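Local coordinates for polymeric Immunoglobulin Receptor (Oncorhynchus mykiss, PDB 5F1S), which probably binds polymeric immunoglobulins for delivery to mucosal surfaces, its ectodomain corresponding to secretory component, at residues R1-V5 with D101-L106; S44-S48 with K61-F65; Y135-R140 with D173-K177. All coordinates share one frame; numbering follows the deposited sequence.

Contacts 1 and 2 belong to the first V-set immunoglobulin domain and join its two sheets at opposite borders: strand 2-3 and strand 62-67 are the two outermost strands of one sheet, and each faces a strand of the other. Their centres are 16 Å apart and their nearest atoms about 10 Å, and the disulfide C20-C90 ties the same two sheets together. Contact 3 lies in the second V-set domain, with its centre 33 Å from that of contact 1 and 27 Å from that of contact 2. It joins two loops at the end facing the first domain, where R14 hydrogen-bonds to Y135 and K177. All three are contacts within the single chain.

Contact 1: R1-V5 with D101-L106; sequences RVTTV and DVTASL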
# COMPACT_ATOMS: atom_id res chain seq x y z
N ARG A 1 -13.02 -23.91 -9.29
CA ARG A 1 -12.76 -22.94 -8.18
C ARG A 1 -11.57 -22.03 -8.52
O ARG A 1 -10.49 -22.54 -8.84
CB ARG A 1 -12.45 -23.68 -6.90
CG ARG A 1 -12.39 -22.79 -5.67
CD ARG A 1 -12.22 -23.63 -4.40
NE ARG A 1 -12.12 -22.80 -3.19
CZ ARG A 1 -13.15 -22.22 -2.58
NH1 ARG A 1 -14.39 -22.36 -3.05
NH2 ARG A 1 -12.93 -21.49 -1.49
N VAL A 2 -11.79 -20.74 -8.49
CA VAL A 2 -10.75 -19.72 -8.64
C VAL A 2 -10.95 -18.73 -7.51
O VAL A 2 -12.08 -18.37 -7.23
CB VAL A 2 -10.83 -19.00 -9.99
CG1 VAL A 2 -9.83 -17.83 -10.04
CG2 VAL A 2 -10.64 -20.02 -11.12
N THR A 3 -9.87 -18.37 -6.83
CA THR A 3 -9.98 -17.49 -5.67
C THR A 3 -8.84 -16.48 -5.69
O THR A 3 -7.77 -16.73 -6.24
CB THR A 3 -9.94 -18.25 -4.35
OG1 THR A 3 -8.70 -18.94 -4.22
CG2 THR A 3 -11.00 -19.32 -4.29
N THR A 4 -9.06 -15.39 -4.98
CA THR A 4 -8.04 -14.37 -4.90
C THR A 4 -8.18 -13.66 -3.56
O THR A 4 -8.92 -14.10 -2.67
CB THR A 4 -8.13 -13.41 -6.10
OG1 THR A 4 -7.02 -12.54 -6.11
CG2 THR A 4 -9.39 -12.53 -6.06
N VAL A 5 -7.39 -12.63 -3.38
CA VAL A 5 -7.32 -11.92 -2.11
C VAL A 5 -8.52 -11.00 -1.94
O VAL A 5 -9.26 -10.73 -2.89
CB VAL A 5 -6.02 -11.10 -2.02
CG1 VAL A 5 -4.79 -12.04 -2.07
CG2 VAL A 5 -5.94 -10.08 -3.16
N ASP A 101 -17.29 -20.85 -11.33
CA ASP A 101 -16.23 -21.78 -10.99
C ASP A 101 -14.86 -21.34 -11.52
O ASP A 101 -13.86 -21.92 -11.10
CB ASP A 101 -16.50 -23.18 -11.57
CG ASP A 101 -17.64 -23.93 -10.85
OD1 ASP A 101 -17.86 -23.69 -9.64
OD2 ASP A 101 -18.27 -24.81 -11.50
N VAL A 102 -14.79 -20.40 -12.47
CA VAL A 102 -13.53 -20.12 -13.15
C VAL A 102 -13.22 -18.63 -13.14
O VAL A 102 -12.41 -18.14 -13.94
CB VAL A 102 -13.54 -20.65 -14.60
CG1 VAL A 102 -13.47 -22.16 -14.55
CG2 VAL A 102 -14.76 -20.21 -15.37
N THR A 103 -13.85 -17.89 -12.22
CA THR A 103 -13.55 -16.45 -12.10
C THR A 103 -13.61 -16.06 -10.62
O THR A 103 -14.17 -16.77 -9.77
CB THR A 103 -14.55 -15.56 -12.89
OG1 THR A 103 -15.87 -15.71 -12.33
CG2 THR A 103 -14.58 -15.84 -14.43
N ALA A 104 -13.00 -14.92 -10.29
CA ALA A 104 -13.07 -14.40 -8.93
C ALA A 104 -12.82 -12.90 -9.03
O ALA A 104 -12.02 -12.47 -9.87
CB ALA A 104 -12.06 -15.08 -7.99
N SER A 105 -13.54 -12.10 -8.23
CA SER A 105 -13.39 -10.66 -8.34
C SER A 105 -12.67 -10.10 -7.11
O SER A 105 -12.67 -10.68 -6.02
CB SER A 105 -14.73 -9.94 -8.46
OG SER A 105 -15.54 -10.33 -7.36
N LEU A 106 -12.18 -8.88 -7.28
CA LEU A 106 -11.79 -8.09 -6.11
C LEU A 106 -11.80 -6.64 -6.53
O LEU A 106 -11.71 -6.30 -7.71
CB LEU A 106 -10.44 -8.47 -5.54
CG LEU A 106 -9.25 -7.79 -6.22
CD1 LEU A 106 -8.00 -8.11 -5.51
CD2 LEU A 106 -9.21 -8.28 -7.63
O HOH W 1 -15.50 -24.64 -8.16
O HOH W 2 -11.98 -10.68 -3.46
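V2 and A104 meet where the N-terminal strand 2-3 of a V-set immunoglobulin sandwich runs alongside strand 103-111 of the facing sheet, the segments pointing the same way within 11°. V2 is buried and touches residues 101-104. Its CB stands 3.9 Å from T103 N, and from there the two methyls part. CG2 drops onto the backbone of 101-106, 3.5 Å from V102 CA. CG1, set anti to the backbone N by a chi1 of 173°, heads up the strand instead and meets the methyl of A104, CG1 to CB 4.1 Å. A104 CB also lies 3.4 Å from V2 O, consistent with a small side chain being needed where the strands approach. Beyond V2, the interior side is continued by C90 and V92, while R1 and T3 keep their strand in its own sheet through backbone bonds to G23 and H21. T4 turns its CG2 to the carbonyl oxygen of S105 and to A104 CB; its OG1 is taken by P19 O. The V5 and L106 side chains run alongside each other in a common direction, with V5 CG2 3.7 Å from L106 CD1. Polar links close both ends of this apolar seam. At the far end one water donates to both V5 O and S105 O. At the start, R1 N gives the one direct hydrogen bond, to D101 O at 2.8 Å, in the carbonyl plane and on a lone pair. The same R1 N donates to a second water, which in turn donates a hydrogen bond to D101 OD1 at 2.9 Å.

Contact 2: S44-S48 with K61-F65; sequences SLVRS and KVVMF
V46 packs against both V62 and M64, joining the two sheets of the V-set immunoglobulin sandwich at a border where each ends in an outermost strand, 43-47 and 62-67. The strand axes pass 7.0 Å apart with an angle of 42° between them, and the gap is bridged by side chains packing on each other and on the facing backbone, without a backbone hydrogen bond between the two strands. V46 CG1 touches V62 CG2 at 3.7 Å, while its other methyl, CG2, rests on M64 CB at 3.8 Å. V62 CG1 meets L45 O as well as V46 CB. M64 leaves its backbone and then bends at chi2 (84°) and again at chi3, which lays CG against S48 CA at 3.7 Å and brings the terminal methyl, CE, back toward V46 O and CG1. An alanine in place of M64 would probably leave S48 and the carbonyl side of V46 without their apolar cover and open a gap beside V46 where the M64 side chain is buried. Farther out, V75 of strand 72-77 touches both V62 and M64, M77 also touches V62 and F73 also touches M64. On the other sheet W33 packs on L45 and V46, and S48 OG is hydrogen-bonded to K31 N. The CE methyl of M64 ends 3.9 Å from V46 O.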
# COMPACT_ATOMS: atom_id res chain seq x y z
N SER A 44 -10.66 -7.43 -21.08
CA SER A 44 -9.46 -8.20 -20.81
C SER A 44 -8.24 -7.30 -20.89
O SER A 44 -8.05 -6.57 -21.88
CB SER A 44 -9.34 -9.33 -21.82
OG SER A 44 -8.16 -10.06 -21.58
N LEU A 45 -7.41 -7.32 -19.85
CA LEU A 45 -6.21 -6.49 -19.81
C LEU A 45 -4.95 -7.26 -20.15
O LEU A 45 -4.00 -6.66 -20.66
CB LEU A 45 -6.03 -5.85 -18.42
CG LEU A 45 -7.19 -4.97 -17.95
CD1 LEU A 45 -6.82 -4.24 -16.60
CD2 LEU A 45 -7.58 -3.93 -19.01
N VAL A 46 -4.88 -8.55 -19.82
CA VAL A 46 -3.70 -9.36 -20.10
C VAL A 46 -4.11 -10.82 -20.07
O VAL A 46 -5.00 -11.23 -19.32
CB VAL A 46 -2.53 -9.06 -19.12
CG1 VAL A 46 -2.83 -9.51 -17.72
CG2 VAL A 46 -1.26 -9.74 -19.60
N ARG A 47 -3.47 -11.60 -20.94
CA ARG A 47 -3.67 -13.04 -21.05
C ARG A 47 -2.32 -13.75 -20.96
O ARG A 47 -1.29 -13.20 -21.36
CB ARG A 47 -4.31 -13.44 -22.39
CG ARG A 47 -5.61 -12.84 -22.66
CD ARG A 47 -6.00 -12.94 -24.12
NE ARG A 47 -5.91 -14.31 -24.65
CZ ARG A 47 -6.92 -15.17 -24.67
NH1 ARG A 47 -8.08 -14.87 -24.13
NH2 ARG A 47 -6.74 -16.39 -25.17
N SER A 48 -2.35 -14.98 -20.43
CA SER A 48 -1.14 -15.76 -20.24
C SER A 48 -0.58 -16.29 -21.56
O SER A 48 0.52 -16.87 -21.54
CB SER A 48 -1.41 -16.94 -19.30
OG SER A 48 -2.35 -17.81 -19.88
N LYS A 61 1.07 -0.32 -16.39
CA LYS A 61 0.91 -1.49 -17.27
C LYS A 61 0.86 -2.73 -16.31
O LYS A 61 0.93 -2.60 -15.08
CB LYS A 61 2.03 -1.57 -18.33
CG LYS A 61 1.97 -2.72 -19.36
CD LYS A 61 0.70 -2.67 -20.21
CE LYS A 61 0.54 -3.92 -21.07
NZ LYS A 61 -0.84 -4.00 -21.63
N VAL A 62 0.66 -3.89 -16.91
CA VAL A 62 0.20 -5.11 -16.23
C VAL A 62 1.08 -6.26 -16.71
O VAL A 62 1.60 -6.25 -17.84
CB VAL A 62 -1.29 -5.37 -16.55
CG1 VAL A 62 -1.48 -5.61 -18.03
CG2 VAL A 62 -1.81 -6.53 -15.76
N VAL A 63 1.33 -7.20 -15.82
CA VAL A 63 2.14 -8.39 -16.10
C VAL A 63 1.40 -9.60 -15.57
O VAL A 63 0.80 -9.53 -14.49
CB VAL A 63 3.53 -8.33 -15.43
CG1 VAL A 63 4.39 -9.49 -15.90
CG2 VAL A 63 4.24 -7.06 -15.77
N MET A 64 1.44 -10.71 -16.31
CA MET A 64 0.82 -11.98 -15.94
C MET A 64 1.88 -13.06 -15.90
O MET A 64 2.73 -13.12 -16.78
CB MET A 64 -0.28 -12.33 -17.00
CG MET A 64 -0.62 -13.78 -17.18
SD MET A 64 -1.82 -14.23 -15.96
CE MET A 64 -3.36 -13.37 -16.47
N PHE A 65 1.84 -13.91 -14.88
CA PHE A 65 2.71 -15.07 -14.81
C PHE A 65 1.89 -16.25 -14.32
O PHE A 65 1.56 -16.32 -13.12
CB PHE A 65 3.88 -14.84 -13.87
CG PHE A 65 4.70 -16.08 -13.59
CD1 PHE A 65 5.14 -16.87 -14.65
CD2 PHE A 65 5.07 -16.44 -12.32
CE1 PHE A 65 5.92 -17.99 -14.42
CE2 PHE A 65 5.88 -17.59 -12.09
CZ PHE A 65 6.26 -18.37 -13.15

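Contact 3: Y135-R140 with D173-K177; sequences YSQGYR and DDLTK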
# COMPACT_ATOMS: atom_id res chain seq x y z
N TYR A 135 3.42 7.82 1.46
CA TYR A 135 2.61 8.80 0.76
C TYR A 135 2.50 8.50 -0.73
O TYR A 135 3.34 7.81 -1.30
CB TYR A 135 3.15 10.22 0.96
CG TYR A 135 4.54 10.42 0.50
CD1 TYR A 135 4.82 10.67 -0.85
CD2 TYR A 135 5.58 10.37 1.37
CE1 TYR A 135 6.11 10.88 -1.27
CE2 TYR A 135 6.90 10.57 0.95
CZ TYR A 135 7.13 10.84 -0.38
OH TYR A 135 8.42 11.04 -0.80
N SER A 136 1.41 8.96 -1.32
CA SER A 136 1.10 8.72 -2.72
C SER A 136 1.86 9.70 -3.62
O SER A 136 2.43 10.71 -3.15
CB SER A 136 -0.38 8.82 -2.99
OG SER A 136 -0.87 10.13 -2.76
N GLN A 137 1.81 9.42 -4.92
CA GLN A 137 2.78 10.02 -5.85
C GLN A 137 2.68 11.52 -5.89
O GLN A 137 3.68 12.20 -6.16
CB GLN A 137 2.61 9.48 -7.29
CG GLN A 137 1.29 9.86 -7.86
CD GLN A 137 0.96 9.15 -9.18
OE1 GLN A 137 1.49 8.07 -9.46
NE2 GLN A 137 0.06 9.75 -9.96
N GLY A 138 1.50 12.06 -5.65
CA GLY A 138 1.33 13.49 -5.75
C GLY A 138 1.98 14.28 -4.65
O GLY A 138 1.96 15.52 -4.73
N TYR A 139 2.52 13.63 -3.61
CA TYR A 139 3.16 14.33 -2.51
C TYR A 139 4.68 14.28 -2.57
O TYR A 139 5.35 14.71 -1.62
CB TYR A 139 2.63 13.77 -1.18
CG TYR A 139 1.15 14.10 -1.02
CD1 TYR A 139 0.76 15.37 -0.65
CD2 TYR A 139 0.16 13.18 -1.31
CE1 TYR A 139 -0.56 15.71 -0.54
CE2 TYR A 139 -1.17 13.51 -1.21
CZ TYR A 139 -1.53 14.79 -0.81
OH TYR A 139 -2.84 15.16 -0.70
N ARG A 140 5.24 13.78 -3.66
CA ARG A 140 6.70 13.62 -3.71
C ARG A 140 7.43 14.93 -3.45
O ARG A 140 8.47 14.94 -2.76
CB ARG A 140 7.10 13.02 -5.06
CG ARG A 140 6.85 11.52 -5.10
CD ARG A 140 6.93 10.93 -6.47
NE ARG A 140 6.69 9.49 -6.40
CZ ARG A 140 6.27 8.74 -7.41
NH1 ARG A 140 6.02 9.30 -8.60
NH2 ARG A 140 6.08 7.44 -7.21
N ASP A 173 13.06 11.84 4.22
CA ASP A 173 12.15 11.61 3.12
C ASP A 173 12.92 10.98 1.97
O ASP A 173 13.93 11.55 1.54
CB ASP A 173 11.54 12.94 2.71
CG ASP A 173 10.50 12.84 1.59
OD1 ASP A 173 10.21 11.71 1.15
OD2 ASP A 173 9.99 13.90 1.16
N ASP A 174 12.51 9.80 1.52
CA ASP A 174 13.19 9.17 0.40
C ASP A 174 12.80 9.77 -0.94
O ASP A 174 13.28 9.30 -1.98
CB ASP A 174 12.97 7.64 0.40
CG ASP A 174 11.55 7.20 -0.04
OD1 ASP A 174 10.76 8.00 -0.54
OD2 ASP A 174 11.22 6.01 0.12
N LEU A 175 11.96 10.81 -0.94
CA LEU A 175 11.60 11.61 -2.11
C LEU A 175 10.76 10.86 -3.12
O LEU A 175 10.42 11.43 -4.15
CB LEU A 175 12.85 12.14 -2.82
CG LEU A 175 13.76 12.98 -1.91
CD1 LEU A 175 15.05 13.32 -2.66
CD2 LEU A 175 13.05 14.25 -1.44
N THR A 176 10.40 9.62 -2.86
CA THR A 176 9.59 8.89 -3.82
C THR A 176 8.33 8.26 -3.23
O THR A 176 7.28 8.31 -3.87
CB THR A 176 10.45 7.82 -4.49
OG1 THR A 176 9.61 7.01 -5.30
CG2 THR A 176 11.10 6.93 -3.50
N LYS A 177 8.40 7.73 -1.99
CA LYS A 177 7.32 6.87 -1.46
C LYS A 177 7.05 7.05 0.03
O LYS A 177 5.96 6.68 0.47
CB LYS A 177 7.65 5.36 -1.65
CG LYS A 177 7.90 4.87 -3.03
CD LYS A 177 7.97 3.34 -3.02
CE LYS A 177 9.03 2.75 -2.09
NZ LYS A 177 9.12 1.25 -2.26
O HOH W 3 4.57 8.08 -3.76
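Y135 swings its ring between its own backbone N and carbonyl carbon (chi1 59°), while D173 sends its carboxylate out anti to the backbone N, and the two meet nearly perpendicularly, ring and carboxylate planes 83° apart. The site joins two loops of the second V-set immunoglobulin domain, those following strands 129-135 and 169-173. Y135 OH donates to the syn lone pair of D173 OD1 at 2.7 Å, at the ring edge. That oxygen also receives L175 N from above the carboxylate plane, an Asx turn, so two bonds fix it. K144 forms a salt bridge with D173 OD2 and a cation-pi contact with the Y135 ring; its charge would probably offset that of the buried aspartate. Over one ring face lies K177 C, and a backbone hydrogen bond, Y135 N to K177 O at 3.0 Å, lies beside it. R14 of the first domain hydrogen-bonds to K177 O and Y135 O, placing the contact at the junction of the domains. D174 OD1 accepts from T176 N (an Asx turn) and K177 N, and also bonds A178 N. R140 reaches across extended, its CG in plane at the edge of the Y135 ring. T176 O is gripped twice: a water that also donates to Y135 O meets it at 2.7 Å, and R140 NE donates to its lone pair at 2.9 Å, almost straight at 175° and within the guanidinium plane.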